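Local coordinates for 6b protein (Agrobacterium vitis, PDB 3AQ2), which disturbs plant cell proliferation, probably by interfering with the host microRNA machinery, and has an ADP-ribosylation fold, at residues Y54-L59 / E183-Q188; S86-F91 / G163-E168; V94-P99 / Y156-R161; F134-M139 / I197-S202. One frame throughout, in Å; residues are numbered along the deposited sequence.

Following the chain from its N terminus, the segment leading into strand 58-60 is the first of the four contacts' segments, and its partner is Glu-183 to Gln-188, so that contact 1 closes a wide loop. Contact 2 (86-91 with 163-168) lies within that span, and contact 3 (94-99 with 156-161) lies within the loop of contact 2. Contact 4 starts at 134-139, inside all three loops, and ends at 197-202, beyond them, so it crosses each. Contacts 2 and 3 join strand 93-96 and its preceding loop to strand 154-161 and its continuation, while contact 4 pairs central strands of the mixed sheet. Arg-161 links contact 3 to contact 1 through a salt bridge with Glu-57, and Met-139 packs on Tyr-159 between contacts 4 and 3.

Contact 1: Y54-L59 / E183-Q188; sequences YDDEYL and ETREFQ
Asp-56 and Glu-186 share two hydrogen bonds where an Asx turn, Asp-55 to Glu-57, meets the loop leading to strand 192-194. Asp-56 N donates to Glu-186 O (2.9 Å). In return Glu-186 N gives an almost straight bond to Asp-56 OD2 (2.7 Å), reaching the carboxylate on its anti side. Asp-55 CB packs against the same Glu-186 O at 3.4 Å, while its OD1 accepts from Glu-57 N to close the turn.

On the inner side, one water donates to Asp-55 OD2 and Glu-57 OE1 and accepts from N and NE2 of Gln-188. Glu-57 is further held by Arg-161 and Ser-140, and Gln-188 NE2 by His-194 O. A second water joins Asp-55 OD2 to Glu-186 OE2. Glu-186 OE1 is also bonded to Ser-47 OG, and OE2 to Val-48 N; these donors probably ease the crowding of negative charge.

Toward solvent the contact thins. Arg-185 rests its CB 3.7 Å from Asp-56 OD2, and its chain then bends (chi3 -65°) away to Glu-183. It grips that carboxylate side-on, with NH2 on OE1 and NE on OE2; Arg-185 N adds a bond to the anti lone pair of OE2.

Contact 2: S86-F91 / G163-E168; sequences SNSPAF and GNYVEE
Gly-163 comes up against the carbonyls of Pro-89 and Ala-90 as the chain leaves strand 154-161, and it opens a surface contact between two irregular loops. Gly-163 N gives a weak, bent hydrogen bond to Ala-90 O (3.1 Å). Gly-163 CA makes a C-H...O contact with Pro-89 O (3.5 Å). The positive phi of 76° suits glycine, and the bare CA leaves room for CE1 of Tyr-165, which lies beside it. Gly-163 O accepts from a water (2.7 Å) that also donates to Pro-89 O and accepts from Ser-88 OG, so one water ties together two backbone carbonyls and a hydroxyl.

Asn-164 follows, another residue of positive phi. Its CG stands beside its own backbone N (chi1 -66°), and Asn-164 ND2 meets the methyl CB of Ala-90 at 3.4 Å.

Tyr-165 then sends its ring back toward the first loop, where Ser-88 OG lies at the ring edge, near its plane and 2.9 Å from Tyr-165 OH. Both oxygens have partners beyond the two loops: the phenol is hydrogen-bonded to Ser-115 O, and Ser-88 OG to Gly-117 N. After Tyr-165 the chain departs toward strand 143-151, where Glu-167 packs on Ile-144.

Ser-88 belongs with Asn-87 to a classic beta bulge ahead of strand 93-96. Besides one weak direct backbone bond, the contact has a bridging water and two close hydroxyls, each with a partner at or just after the end of helix 105-115, consistent with a polar, hydrated seam rather than a hydrophobic one.

Contact 3: V94-P99 / Y156-R161; sequences VATAMP and YGWYAR
Val-94 to Thr-96 run antiparallel to Tyr-156 to Arg-161, the short strand axes 4.6 Å apart at their closest and 157° between their directions. Ala-95 and Tyr-159 form the hydrogen-bonded pair, Ala-95 N to Tyr-159 O (2.9 Å) and Tyr-159 N to Ala-95 O (2.8 Å). Thr-96 makes both polar and ring contacts. Thr-96 OG1, anti to the backbone N (chi1 -178°), donates to Gly-157 O (3.0 Å) and accepts from Met-98 N (3.1 Å), forming an ST turn as the strand ends. Gly-157 O takes a second bond, from Ala-97 N.

Thr-96 and Trp-158 point the same way, side by side. Thr-96 CB sits 3.5 Å from the centroid of the six-membered ring of Trp-158, almost on its normal, a CH-pi contact, while Val-94 CG1 meets CE3 of that ring at the edge (3.5 Å). Beyond the turn, Met-98 CG packs on Tyr-156 CB (3.6 Å), and its SD makes an oblique Met-aromatic contact with the indole.

The indole also packs on Ile-111, Leu-112 and Ser-115 of helix 105-115 and makes a cation-pi contact with Arg-147 of strand 143-151. That strand flanks 154-161 in the three-stranded sheet, while Ala-95 packs against strand 66-70.

Contact 4: F134-M139 / I197-S202; sequences FLAILM and IVALGS
Phe-134 lays its ring over the backbone of Gly-201, its partner in an antiparallel hydrogen-bonded pair. CG takes the position between the backbone N and the carbonyl carbon (chi1 67°), and the ring reaches across to the neighbouring strand. Gly-201 N lies over the ring centre, 3.6 Å above its plane, and Gly-201 CA makes a CH-pi contact 3.8 Å from the centroid. Packing is close, and the glycine, without a side chain, provides the bed for the ring; Ser-202 O meets Phe-134 CE2 at the ring edge (3.4 Å).

Around this pair the backbone sets the register. Phe-134 N bonds to Gly-201 O (2.9 Å), Gly-201 N to Phe-134 O, and Ala-136 N to Ala-199 O (2.8 Å). Ala-136 O then takes Val-198 N (3.0 Å) and, weakly, Ala-199 N, which makes a classic beta bulge of Val-198 and Ala-199.

Apolar side chains pack around the pair. Leu-135 CD2 touches Ile-197 CG2 and Leu-200 CB obliquely, and Ile-137 CG2 meets Ile-197 CD1 at 3.8 Å. Leu-84 of strand 83-85 covers Leu-135, Ile-137 and Ile-197. Ala-136, on the face opposite Leu-135, packs on Leu-27 of helix 20-38, and Val-198 on Ala-30 and Phe-34.

Strands 12-13 and 66-70 bracket the pair, making it the centre of a four-stranded mixed sheet and part of the buried core of the ADP-ribosylation fold.

Contact 1: Y54-L59 / E183-Q188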
loop_
_atom_site.group_PDB
_atom_site.type_symbol
_atom_site.label_atom_id
_atom_site.label_comp_id
_atom_site.label_asym_id
_atom_site.label_seq_id
_atom_site.Cartn_x
_atom_site.Cartn_y
_atom_site.Cartn_z
ATOM N N TYR A 54 -12.249 -11.614 14.103
ATOM C CA TYR A 54 -11.621 -11.094 12.892
ATOM C C TYR A 54 -11.839 -12.036 11.712
ATOM O O TYR A 54 -12.046 -13.237 11.902
ATOM C CB TYR A 54 -10.120 -10.925 13.093
ATOM C CG TYR A 54 -9.721 -9.843 14.065
ATOM C CD1 TYR A 54 -9.163 -10.171 15.300
ATOM C CD2 TYR A 54 -9.876 -8.496 13.741
ATOM C CE1 TYR A 54 -8.773 -9.184 16.198
ATOM C CE2 TYR A 54 -9.490 -7.496 14.631
ATOM C CZ TYR A 54 -8.938 -7.846 15.853
ATOM O OH TYR A 54 -8.540 -6.858 16.730
ATOM N N ASP A 55 -11.772 -11.493 10.498
ATOM C CA ASP A 55 -11.730 -12.350 9.302
ATOM C C ASP A 55 -10.341 -12.991 9.152
ATOM O O ASP A 55 -9.535 -12.952 10.090
ATOM C CB ASP A 55 -12.229 -11.619 8.033
ATOM C CG ASP A 55 -11.254 -10.557 7.505
ATOM O OD1 ASP A 55 -10.069 -10.501 7.921
ATOM O OD2 ASP A 55 -11.695 -9.778 6.628
ATOM N N ASP A 56 -10.060 -13.587 7.999
ATOM C CA ASP A 56 -8.832 -14.376 7.866
ATOM C C ASP A 56 -7.588 -13.579 7.443
ATOM O O ASP A 56 -6.493 -14.142 7.395
ATOM C CB ASP A 56 -9.046 -15.557 6.918
ATOM C CG ASP A 56 -10.011 -16.581 7.477
ATOM O OD1 ASP A 56 -9.889 -16.925 8.674
ATOM O OD2 ASP A 56 -10.895 -17.050 6.724
ATOM N N GLU A 57 -7.744 -12.291 7.153
ATOM C CA GLU A 57 -6.621 -11.500 6.619
ATOM C C GLU A 57 -5.759 -10.937 7.746
ATOM O O GLU A 57 -6.285 -10.339 8.688
ATOM C CB GLU A 57 -7.121 -10.373 5.713
ATOM C CG GLU A 57 -5.997 -9.716 4.920
ATOM C CD GLU A 57 -6.480 -8.820 3.778
ATOM O OE1 GLU A 57 -7.699 -8.572 3.663
ATOM O OE2 GLU A 57 -5.616 -8.380 2.990
ATOM N N TYR A 58 -4.442 -11.121 7.651
ATOM C CA TYR A 58 -3.540 -10.623 8.690
ATOM C C TYR A 58 -2.306 -9.971 8.085
ATOM O O TYR A 58 -1.829 -10.401 7.035
ATOM C CB TYR A 58 -3.136 -11.752 9.654
ATOM C CG TYR A 58 -2.372 -12.885 8.993
ATOM C CD1 TYR A 58 -0.997 -12.798 8.813
ATOM C CD2 TYR A 58 -3.022 -14.046 8.564
ATOM C CE1 TYR A 58 -0.273 -13.822 8.210
ATOM C CE2 TYR A 58 -2.298 -15.088 7.950
ATOM C CZ TYR A 58 -0.925 -14.954 7.778
ATOM O OH TYR A 58 -0.169 -15.949 7.181
ATOM N N LEU A 59 -1.826 -8.913 8.730
ATOM C CA LEU A 59 -0.600 -8.253 8.305
ATOM C C LEU A 59 0.578 -8.952 8.923
ATOM O O LEU A 59 0.540 -9.348 10.091
ATOM C CB LEU A 59 -0.565 -6.781 8.742
ATOM C CG LEU A 59 -1.735 -5.866 8.397
ATOM C CD1 LEU A 59 -1.408 -4.443 8.835
ATOM C CD2 LEU A 59 -2.049 -5.908 6.918
ATOM N N GLU A 183 -10.514 -21.147 -3.092
ATOM C CA GLU A 183 -10.291 -20.159 -2.037
ATOM C C GLU A 183 -11.406 -20.234 -1.007
ATOM O O GLU A 183 -12.571 -19.998 -1.333
ATOM C CB GLU A 183 -10.209 -18.743 -2.620
ATOM C CG GLU A 183 -10.008 -17.653 -1.563
ATOM C CD GLU A 183 -8.717 -17.838 -0.789
ATOM O OE1 GLU A 183 -7.652 -17.501 -1.333
ATOM O OE2 GLU A 183 -8.769 -18.327 0.359
ATOM N N THR A 184 -11.045 -20.545 0.238
ATOM C CA THR A 184 -12.035 -20.718 1.302
ATOM C C THR A 184 -11.902 -19.708 2.454
ATOM O O THR A 184 -12.702 -19.721 3.391
ATOM C CB THR A 184 -11.986 -22.139 1.891
ATOM O OG1 THR A 184 -10.715 -22.351 2.511
ATOM C CG2 THR A 184 -12.217 -23.202 0.800
ATOM N N ARG A 185 -10.894 -18.848 2.396
ATOM C CA ARG A 185 -10.704 -17.847 3.451
ATOM C C ARG A 185 -11.696 -16.708 3.319
ATOM O O ARG A 185 -12.175 -16.412 2.214
ATOM C CB ARG A 185 -9.277 -17.299 3.436
ATOM C CG ARG A 185 -8.239 -18.319 3.857
ATOM C CD ARG A 185 -6.834 -17.840 3.574
ATOM N NE ARG A 185 -6.588 -17.693 2.143
ATOM C CZ ARG A 185 -5.407 -17.386 1.612
ATOM N NH1 ARG A 185 -4.351 -17.196 2.394
ATOM N NH2 ARG A 185 -5.279 -17.273 0.298
ATOM N N GLU A 186 -11.992 -16.062 4.447
ATOM C CA GLU A 186 -12.860 -14.896 4.451
ATOM C C GLU A 186 -12.030 -13.633 4.447
ATOM O O GLU A 186 -11.235 -13.404 5.352
ATOM C CB GLU A 186 -13.787 -14.871 5.668
ATOM C CG GLU A 186 -14.810 -13.746 5.543
ATOM C CD GLU A 186 -15.415 -13.310 6.859
ATOM O OE1 GLU A 186 -15.504 -14.135 7.793
ATOM O OE2 GLU A 186 -15.799 -12.122 6.933
ATOM N N PHE A 187 -12.236 -12.821 3.422
ATOM C CA PHE A 187 -11.578 -11.529 3.330
ATOM C C PHE A 187 -12.364 -10.599 2.412
ATOM O O PHE A 187 -13.249 -11.038 1.669
ATOM C CB PHE A 187 -10.112 -11.689 2.874
ATOM C CG PHE A 187 -9.952 -12.419 1.566
ATOM C CD1 PHE A 187 -10.126 -11.749 0.351
ATOM C CD2 PHE A 187 -9.604 -13.766 1.547
ATOM C CE1 PHE A 187 -9.974 -12.421 -0.868
ATOM C CE2 PHE A 187 -9.439 -14.445 0.334
ATOM C CZ PHE A 187 -9.627 -13.773 -0.872
ATOM N N GLN A 188 -12.040 -9.313 2.469
ATOM C CA GLN A 188 -12.786 -8.305 1.716
ATOM C C GLN A 188 -12.441 -8.305 0.242
ATOM O O GLN A 188 -11.277 -8.419 -0.128
ATOM C CB GLN A 188 -12.473 -6.918 2.254
ATOM C CG GLN A 188 -12.919 -6.679 3.654
ATOM C CD GLN A 188 -12.325 -5.399 4.161
ATOM O OE1 GLN A 188 -12.926 -4.332 4.030
ATOM N NE2 GLN A 188 -11.116 -5.489 4.715
HETATM O O HOH W 1 -10.247 -8.445 4.646
HETATM O O HOH W 2 -14.310 -10.193 5.511
#

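Contact 2: S86-F91 / G163-E168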
loop_
_atom_site.group_PDB
_atom_site.type_symbol
_atom_site.label_atom_id
_atom_site.label_comp_id
_atom_site.label_asym_id
_atom_site.label_seq_id
_atom_site.Cartn_x
_atom_site.Cartn_y
_atom_site.Cartn_z
ATOM N N SER A 86 -8.507 -0.414 -4.663
ATOM C CA SER A 86 -8.024 -1.195 -5.794
ATOM C C SER A 86 -7.375 -0.227 -6.787
ATOM O O SER A 86 -7.739 0.962 -6.858
ATOM C CB SER A 86 -9.167 -1.948 -6.477
ATOM O OG SER A 86 -10.119 -1.019 -6.971
ATOM N N ASN A 87 -6.395 -0.731 -7.532
ATOM C CA ASN A 87 -5.787 0.034 -8.623
ATOM C C ASN A 87 -5.661 -0.812 -9.891
ATOM O O ASN A 87 -4.867 -0.512 -10.786
ATOM C CB ASN A 87 -4.431 0.627 -8.208
ATOM C CG ASN A 87 -3.478 -0.413 -7.675
ATOM O OD1 ASN A 87 -3.720 -1.621 -7.809
ATOM N ND2 ASN A 87 -2.371 0.047 -7.073
ATOM N N SER A 88 -6.454 -1.879 -9.946
ATOM C CA SER A 88 -6.468 -2.798 -11.066
ATOM C C SER A 88 -7.840 -3.482 -11.054
ATOM O O SER A 88 -8.501 -3.500 -10.011
ATOM C CB SER A 88 -5.331 -3.815 -10.881
ATOM O OG SER A 88 -4.823 -4.253 -12.129
ATOM N N PRO A 89 -8.290 -4.033 -12.199
ATOM C CA PRO A 89 -9.597 -4.710 -12.189
ATOM C C PRO A 89 -9.617 -5.992 -11.335
ATOM O O PRO A 89 -8.577 -6.405 -10.810
ATOM C CB PRO A 89 -9.851 -5.012 -13.677
ATOM C CG PRO A 89 -8.525 -5.054 -14.302
ATOM C CD PRO A 89 -7.687 -4.031 -13.545
ATOM N N ALA A 90 -10.794 -6.604 -11.191
ATOM C CA ALA A 90 -10.949 -7.789 -10.331
ATOM C C ALA A 90 -10.467 -7.518 -8.891
ATOM O O ALA A 90 -9.864 -8.391 -8.234
ATOM C CB ALA A 90 -10.255 -9.008 -10.943
ATOM N N PHE A 91 -10.731 -6.292 -8.426
ATOM C CA PHE A 91 -10.465 -5.857 -7.047
ATOM C C PHE A 91 -9.008 -6.003 -6.615
ATOM O O PHE A 91 -8.718 -6.268 -5.450
ATOM C CB PHE A 91 -11.403 -6.560 -6.055
ATOM C CG PHE A 91 -12.840 -6.539 -6.479
ATOM C CD1 PHE A 91 -13.450 -7.688 -6.972
ATOM C CD2 PHE A 91 -13.579 -5.362 -6.409
ATOM C CE1 PHE A 91 -14.787 -7.672 -7.368
ATOM C CE2 PHE A 91 -14.919 -5.332 -6.804
ATOM C CZ PHE A 91 -15.523 -6.493 -7.290
ATOM N N GLY A 163 -7.017 -9.422 -7.838
ATOM C CA GLY A 163 -6.783 -8.921 -9.197
ATOM C C GLY A 163 -6.402 -9.960 -10.253
ATOM O O GLY A 163 -5.997 -9.585 -11.357
ATOM N N ASN A 164 -6.508 -11.250 -9.936
ATOM C CA ASN A 164 -6.233 -12.308 -10.941
ATOM C C ASN A 164 -4.785 -12.334 -11.491
ATOM O O ASN A 164 -4.522 -12.860 -12.583
ATOM C CB ASN A 164 -7.220 -12.224 -12.123
ATOM C CG ASN A 164 -8.663 -12.536 -11.738
ATOM O OD1 ASN A 164 -8.939 -13.326 -10.831
ATOM N ND2 ASN A 164 -9.598 -11.923 -12.461
ATOM N N TYR A 165 -3.858 -11.758 -10.738
ATOM C CA TYR A 165 -2.433 -11.863 -11.014
ATOM C C TYR A 165 -1.929 -13.265 -10.725
ATOM O O TYR A 165 -2.554 -14.014 -9.964
ATOM C CB TYR A 165 -1.670 -10.876 -10.126
ATOM C CG TYR A 165 -1.817 -9.450 -10.585
ATOM C CD1 TYR A 165 -2.893 -8.668 -10.165
ATOM C CD2 TYR A 165 -0.884 -8.888 -11.460
ATOM C CE1 TYR A 165 -3.034 -7.355 -10.599
ATOM C CE2 TYR A 165 -1.014 -7.576 -11.897
ATOM C CZ TYR A 165 -2.091 -6.820 -11.466
ATOM O OH TYR A 165 -2.214 -5.529 -11.912
ATOM N N VAL A 166 -0.798 -13.603 -11.339
ATOM C CA VAL A 166 -0.115 -14.871 -11.103
ATOM C C VAL A 166 1.159 -14.610 -10.293
ATOM O O VAL A 166 1.851 -13.616 -10.527
ATOM C CB VAL A 166 0.231 -15.550 -12.449
ATOM C CG1 VAL A 166 0.998 -16.834 -12.230
ATOM C CG2 VAL A 166 -1.049 -15.813 -13.248
ATOM N N GLU A 167 1.458 -15.491 -9.340
ATOM C CA GLU A 167 2.653 -15.339 -8.507
ATOM C C GLU A 167 3.941 -15.523 -9.313
ATOM O O GLU A 167 3.995 -16.346 -10.230
ATOM C CB GLU A 167 2.609 -16.305 -7.315
ATOM C CG GLU A 167 3.716 -16.097 -6.283
ATOM C CD GLU A 167 3.462 -16.836 -4.974
ATOM O OE1 GLU A 167 2.541 -17.685 -4.918
ATOM O OE2 GLU A 167 4.199 -16.575 -3.996
ATOM N N GLU A 168 4.966 -14.744 -8.960
ATOM C CA GLU A 168 6.304 -14.865 -9.538
ATOM C C GLU A 168 6.741 -16.318 -9.487
ATOM O O GLU A 168 6.540 -16.999 -8.475
ATOM C CB GLU A 168 7.297 -13.996 -8.753
ATOM C CG GLU A 168 8.589 -13.640 -9.494
ATOM C CD GLU A 168 9.458 -12.646 -8.729
ATOM O OE1 GLU A 168 9.569 -12.789 -7.491
ATOM O OE2 GLU A 168 10.030 -11.720 -9.363
HETATM O O HOH W 3 -6.218 -7.004 -12.148
#

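Contact 3: V94-P99 / Y156-R161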
loop_
_atom_site.group_PDB
_atom_site.type_symbol
_atom_site.label_atom_id
_atom_site.label_comp_id
_atom_site.label_asym_id
_atom_site.label_seq_id
_atom_site.Cartn_x
_atom_site.Cartn_y
_atom_site.Cartn_z
ATOM N N VAL A 94 -2.185 -3.372 -6.275
ATOM C CA VAL A 94 -0.779 -3.589 -6.565
ATOM C C VAL A 94 0.066 -2.624 -5.731
ATOM O O VAL A 94 -0.156 -1.396 -5.744
ATOM C CB VAL A 94 -0.480 -3.413 -8.082
ATOM C CG1 VAL A 94 1.011 -3.486 -8.367
ATOM C CG2 VAL A 94 -1.238 -4.449 -8.911
ATOM N N ALA A 95 1.019 -3.193 -4.995
ATOM C CA ALA A 95 1.959 -2.421 -4.189
ATOM C C ALA A 95 3.380 -2.724 -4.641
ATOM O O ALA A 95 3.636 -3.769 -5.221
ATOM C CB ALA A 95 1.777 -2.743 -2.705
ATOM N N THR A 96 4.300 -1.802 -4.387
ATOM C CA THR A 96 5.697 -2.039 -4.744
ATOM C C THR A 96 6.650 -1.651 -3.628
ATOM O O THR A 96 6.351 -0.754 -2.838
ATOM C CB THR A 96 6.085 -1.296 -6.061
ATOM O OG1 THR A 96 7.453 -1.604 -6.406
ATOM C CG2 THR A 96 5.895 0.241 -5.940
ATOM N N ALA A 97 7.798 -2.323 -3.593
ATOM C CA ALA A 97 8.891 -1.953 -2.715
ATOM C C ALA A 97 9.616 -0.681 -3.203
ATOM O O ALA A 97 10.379 -0.086 -2.433
ATOM C CB ALA A 97 9.883 -3.126 -2.564
ATOM N N MET A 98 9.393 -0.272 -4.457
ATOM C CA MET A 98 10.045 0.951 -4.982
ATOM C C MET A 98 9.532 2.128 -4.173
ATOM O O MET A 98 8.330 2.392 -4.198
ATOM C CB MET A 98 9.683 1.195 -6.440
ATOM C CG MET A 98 10.262 0.205 -7.406
ATOM S SD MET A 98 9.962 0.863 -9.060
ATOM C CE MET A 98 10.977 -0.241 -10.035
ATOM N N PRO A 99 10.426 2.818 -3.437
ATOM C CA PRO A 99 9.972 3.910 -2.583
ATOM C C PRO A 99 9.651 5.172 -3.393
ATOM O O PRO A 99 10.045 5.282 -4.563
ATOM C CB PRO A 99 11.162 4.139 -1.650
ATOM C CG PRO A 99 12.344 3.791 -2.479
ATOM C CD PRO A 99 11.886 2.627 -3.334
ATOM N N TYR A 156 13.642 -4.609 -6.705
ATOM C CA TYR A 156 12.426 -4.119 -6.037
ATOM C C TYR A 156 11.236 -4.996 -6.383
ATOM O O TYR A 156 10.901 -5.161 -7.561
ATOM C CB TYR A 156 12.132 -2.666 -6.439
ATOM C CG TYR A 156 13.242 -1.740 -6.009
ATOM C CD1 TYR A 156 14.294 -1.448 -6.866
ATOM C CD2 TYR A 156 13.267 -1.216 -4.717
ATOM C CE1 TYR A 156 15.345 -0.628 -6.458
ATOM C CE2 TYR A 156 14.307 -0.390 -4.301
ATOM C CZ TYR A 156 15.335 -0.102 -5.178
ATOM O OH TYR A 156 16.374 0.702 -4.766
ATOM N N GLY A 157 10.592 -5.555 -5.363
ATOM C CA GLY A 157 9.439 -6.415 -5.594
ATOM C C GLY A 157 8.187 -5.624 -5.950
ATOM O O GLY A 157 8.028 -4.466 -5.539
ATOM N N TRP A 158 7.332 -6.255 -6.751
ATOM C CA TRP A 158 5.961 -5.827 -7.018
ATOM C C TRP A 158 5.024 -6.913 -6.507
ATOM O O TRP A 158 5.317 -8.113 -6.647
ATOM C CB TRP A 158 5.751 -5.637 -8.527
ATOM C CG TRP A 158 6.383 -4.373 -8.987
ATOM C CD1 TRP A 158 7.720 -4.155 -9.237
ATOM C CD2 TRP A 158 5.729 -3.114 -9.163
ATOM N NE1 TRP A 158 7.920 -2.836 -9.584
ATOM C CE2 TRP A 158 6.714 -2.182 -9.551
ATOM C CE3 TRP A 158 4.401 -2.688 -9.044
ATOM C CZ2 TRP A 158 6.412 -0.832 -9.821
ATOM C CZ3 TRP A 158 4.092 -1.349 -9.322
ATOM C CH2 TRP A 158 5.101 -0.438 -9.698
ATOM N N TYR A 159 3.918 -6.479 -5.907
ATOM C CA TYR A 159 3.011 -7.384 -5.191
ATOM C C TYR A 159 1.588 -7.071 -5.563
ATOM O O TYR A 159 1.260 -5.925 -5.851
ATOM C CB TYR A 159 3.163 -7.227 -3.673
ATOM C CG TYR A 159 4.575 -7.462 -3.177
ATOM C CD1 TYR A 159 5.521 -6.441 -3.222
ATOM C CD2 TYR A 159 4.949 -8.695 -2.656
ATOM C CE1 TYR A 159 6.828 -6.642 -2.775
ATOM C CE2 TYR A 159 6.263 -8.912 -2.199
ATOM C CZ TYR A 159 7.180 -7.879 -2.263
ATOM O OH TYR A 159 8.467 -8.094 -1.811
ATOM N N ALA A 160 0.731 -8.086 -5.537
ATOM C CA ALA A 160 -0.681 -7.848 -5.794
ATOM C C ALA A 160 -1.548 -8.611 -4.816
ATOM O O ALA A 160 -1.288 -9.795 -4.553
ATOM C CB ALA A 160 -1.024 -8.253 -7.207
ATOM N N ARG A 161 -2.547 -7.911 -4.274
ATOM C CA ARG A 161 -3.645 -8.518 -3.521
ATOM C C ARG A 161 -4.806 -8.699 -4.487
ATOM O O ARG A 161 -5.310 -7.719 -5.063
ATOM C CB ARG A 161 -4.068 -7.598 -2.374
ATOM C CG ARG A 161 -5.162 -8.163 -1.485
ATOM C CD ARG A 161 -5.597 -7.091 -0.471
ATOM N NE ARG A 161 -6.599 -7.600 0.468
ATOM C CZ ARG A 161 -7.897 -7.732 0.174
ATOM N NH1 ARG A 161 -8.345 -7.403 -1.038
ATOM N NH2 ARG A 161 -8.748 -8.193 1.088
#

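Contact 4: F134-M139 / I197-S202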
loop_
_atom_site.group_PDB
_atom_site.type_symbol
_atom_site.label_atom_id
_atom_site.label_comp_id
_atom_site.label_asym_id
_atom_site.label_seq_id
_atom_site.Cartn_x
_atom_site.Cartn_y
_atom_site.Cartn_z
ATOM N N PHE A 134 1.235 8.803 -1.963
ATOM C CA PHE A 134 1.353 7.373 -1.665
ATOM C C PHE A 134 0.743 7.018 -0.328
ATOM O O PHE A 134 0.638 7.854 0.575
ATOM C CB PHE A 134 2.830 6.922 -1.678
ATOM C CG PHE A 134 3.661 7.511 -0.552
ATOM C CD1 PHE A 134 3.730 6.874 0.699
ATOM C CD2 PHE A 134 4.363 8.704 -0.736
ATOM C CE1 PHE A 134 4.487 7.418 1.759
ATOM C CE2 PHE A 134 5.137 9.259 0.314
ATOM C CZ PHE A 134 5.196 8.626 1.556
ATOM N N LEU A 135 0.373 5.747 -0.227
ATOM C CA LEU A 135 0.027 5.095 1.027
ATOM C C LEU A 135 1.144 4.092 1.309
ATOM O O LEU A 135 1.485 3.280 0.452
ATOM C CB LEU A 135 -1.311 4.352 0.873
ATOM C CG LEU A 135 -2.504 5.225 0.451
ATOM C CD1 LEU A 135 -3.709 4.357 0.116
ATOM C CD2 LEU A 135 -2.824 6.224 1.544
ATOM N N ALA A 136 1.734 4.167 2.495
ATOM C CA ALA A 136 2.735 3.192 2.919
ATOM C C ALA A 136 2.052 2.133 3.775
ATOM O O ALA A 136 1.349 2.455 4.744
ATOM C CB ALA A 136 3.862 3.893 3.677
ATOM N N ILE A 137 2.254 0.866 3.410
ATOM C CA ILE A 137 1.574 -0.234 4.080
ATOM C C ILE A 137 2.515 -1.365 4.441
ATOM O O ILE A 137 3.613 -1.482 3.879
ATOM C CB ILE A 137 0.440 -0.839 3.199
ATOM C CG1 ILE A 137 1.010 -1.413 1.882
ATOM C CG2 ILE A 137 -0.705 0.185 2.986
ATOM C CD1 ILE A 137 0.017 -2.345 1.165
ATOM N N LEU A 138 2.080 -2.171 5.403
ATOM C CA LEU A 138 2.620 -3.507 5.592
ATOM C C LEU A 138 1.608 -4.461 4.970
ATOM O O LEU A 138 0.394 -4.345 5.198
ATOM C CB LEU A 138 2.828 -3.793 7.078
ATOM C CG LEU A 138 4.001 -2.981 7.636
ATOM C CD1 LEU A 138 3.911 -2.889 9.145
ATOM C CD2 LEU A 138 5.349 -3.576 7.212
ATOM N N MET A 139 2.102 -5.368 4.131
ATOM C CA MET A 139 1.220 -6.238 3.353
ATOM C C MET A 139 0.728 -7.443 4.155
ATOM O O MET A 139 1.452 -7.995 4.999
ATOM C CB MET A 139 1.946 -6.735 2.103
ATOM C CG MET A 139 2.173 -5.626 1.093
ATOM S SD MET A 139 3.129 -6.189 -0.325
ATOM C CE MET A 139 4.617 -6.749 0.500
ATOM N N ILE A 197 -3.319 1.591 7.371
ATOM C CA ILE A 197 -2.341 2.396 6.654
ATOM C C ILE A 197 -1.292 2.855 7.656
ATOM O O ILE A 197 -1.636 3.408 8.698
ATOM C CB ILE A 197 -3.025 3.621 5.974
ATOM C CG1 ILE A 197 -4.199 3.175 5.072
ATOM C CG2 ILE A 197 -1.988 4.453 5.187
ATOM C CD1 ILE A 197 -3.827 2.168 3.964
ATOM N N VAL A 198 -0.016 2.603 7.359
ATOM C CA VAL A 198 1.056 3.031 8.252
ATOM C C VAL A 198 1.258 4.546 8.146
ATOM O O VAL A 198 1.271 5.259 9.158
ATOM C CB VAL A 198 2.373 2.290 7.967
ATOM C CG1 VAL A 198 3.490 2.808 8.891
ATOM C CG2 VAL A 198 2.168 0.782 8.135
ATOM N N ALA A 199 1.397 5.021 6.915
ATOM C CA ALA A 199 1.656 6.434 6.659
ATOM C C ALA A 199 1.127 6.834 5.288
ATOM O O ALA A 199 0.874 5.979 4.434
ATOM C CB ALA A 199 3.158 6.717 6.744
ATOM N N LEU A 200 0.967 8.139 5.080
ATOM C CA LEU A 200 0.698 8.669 3.738
ATOM C C LEU A 200 1.658 9.827 3.475
ATOM O O LEU A 200 2.182 10.439 4.412
ATOM C CB LEU A 200 -0.763 9.113 3.570
ATOM C CG LEU A 200 -1.268 10.356 4.323
ATOM C CD1 LEU A 200 -2.376 11.050 3.535
ATOM C CD2 LEU A 200 -1.771 10.003 5.737
ATOM N N GLY A 201 1.911 10.111 2.202
ATOM C CA GLY A 201 2.831 11.195 1.890
ATOM C C GLY A 201 2.750 11.589 0.439
ATOM O O GLY A 201 1.894 11.096 -0.308
ATOM N N SER A 202 3.637 12.508 0.070
ATOM C CA SER A 202 3.744 13.018 -1.294
ATOM C C SER A 202 4.941 12.403 -2.026
ATOM O O SER A 202 5.943 12.041 -1.397
ATOM C CB SER A 202 3.909 14.535 -1.243
ATOM O OG SER A 202 4.153 15.057 -2.542
#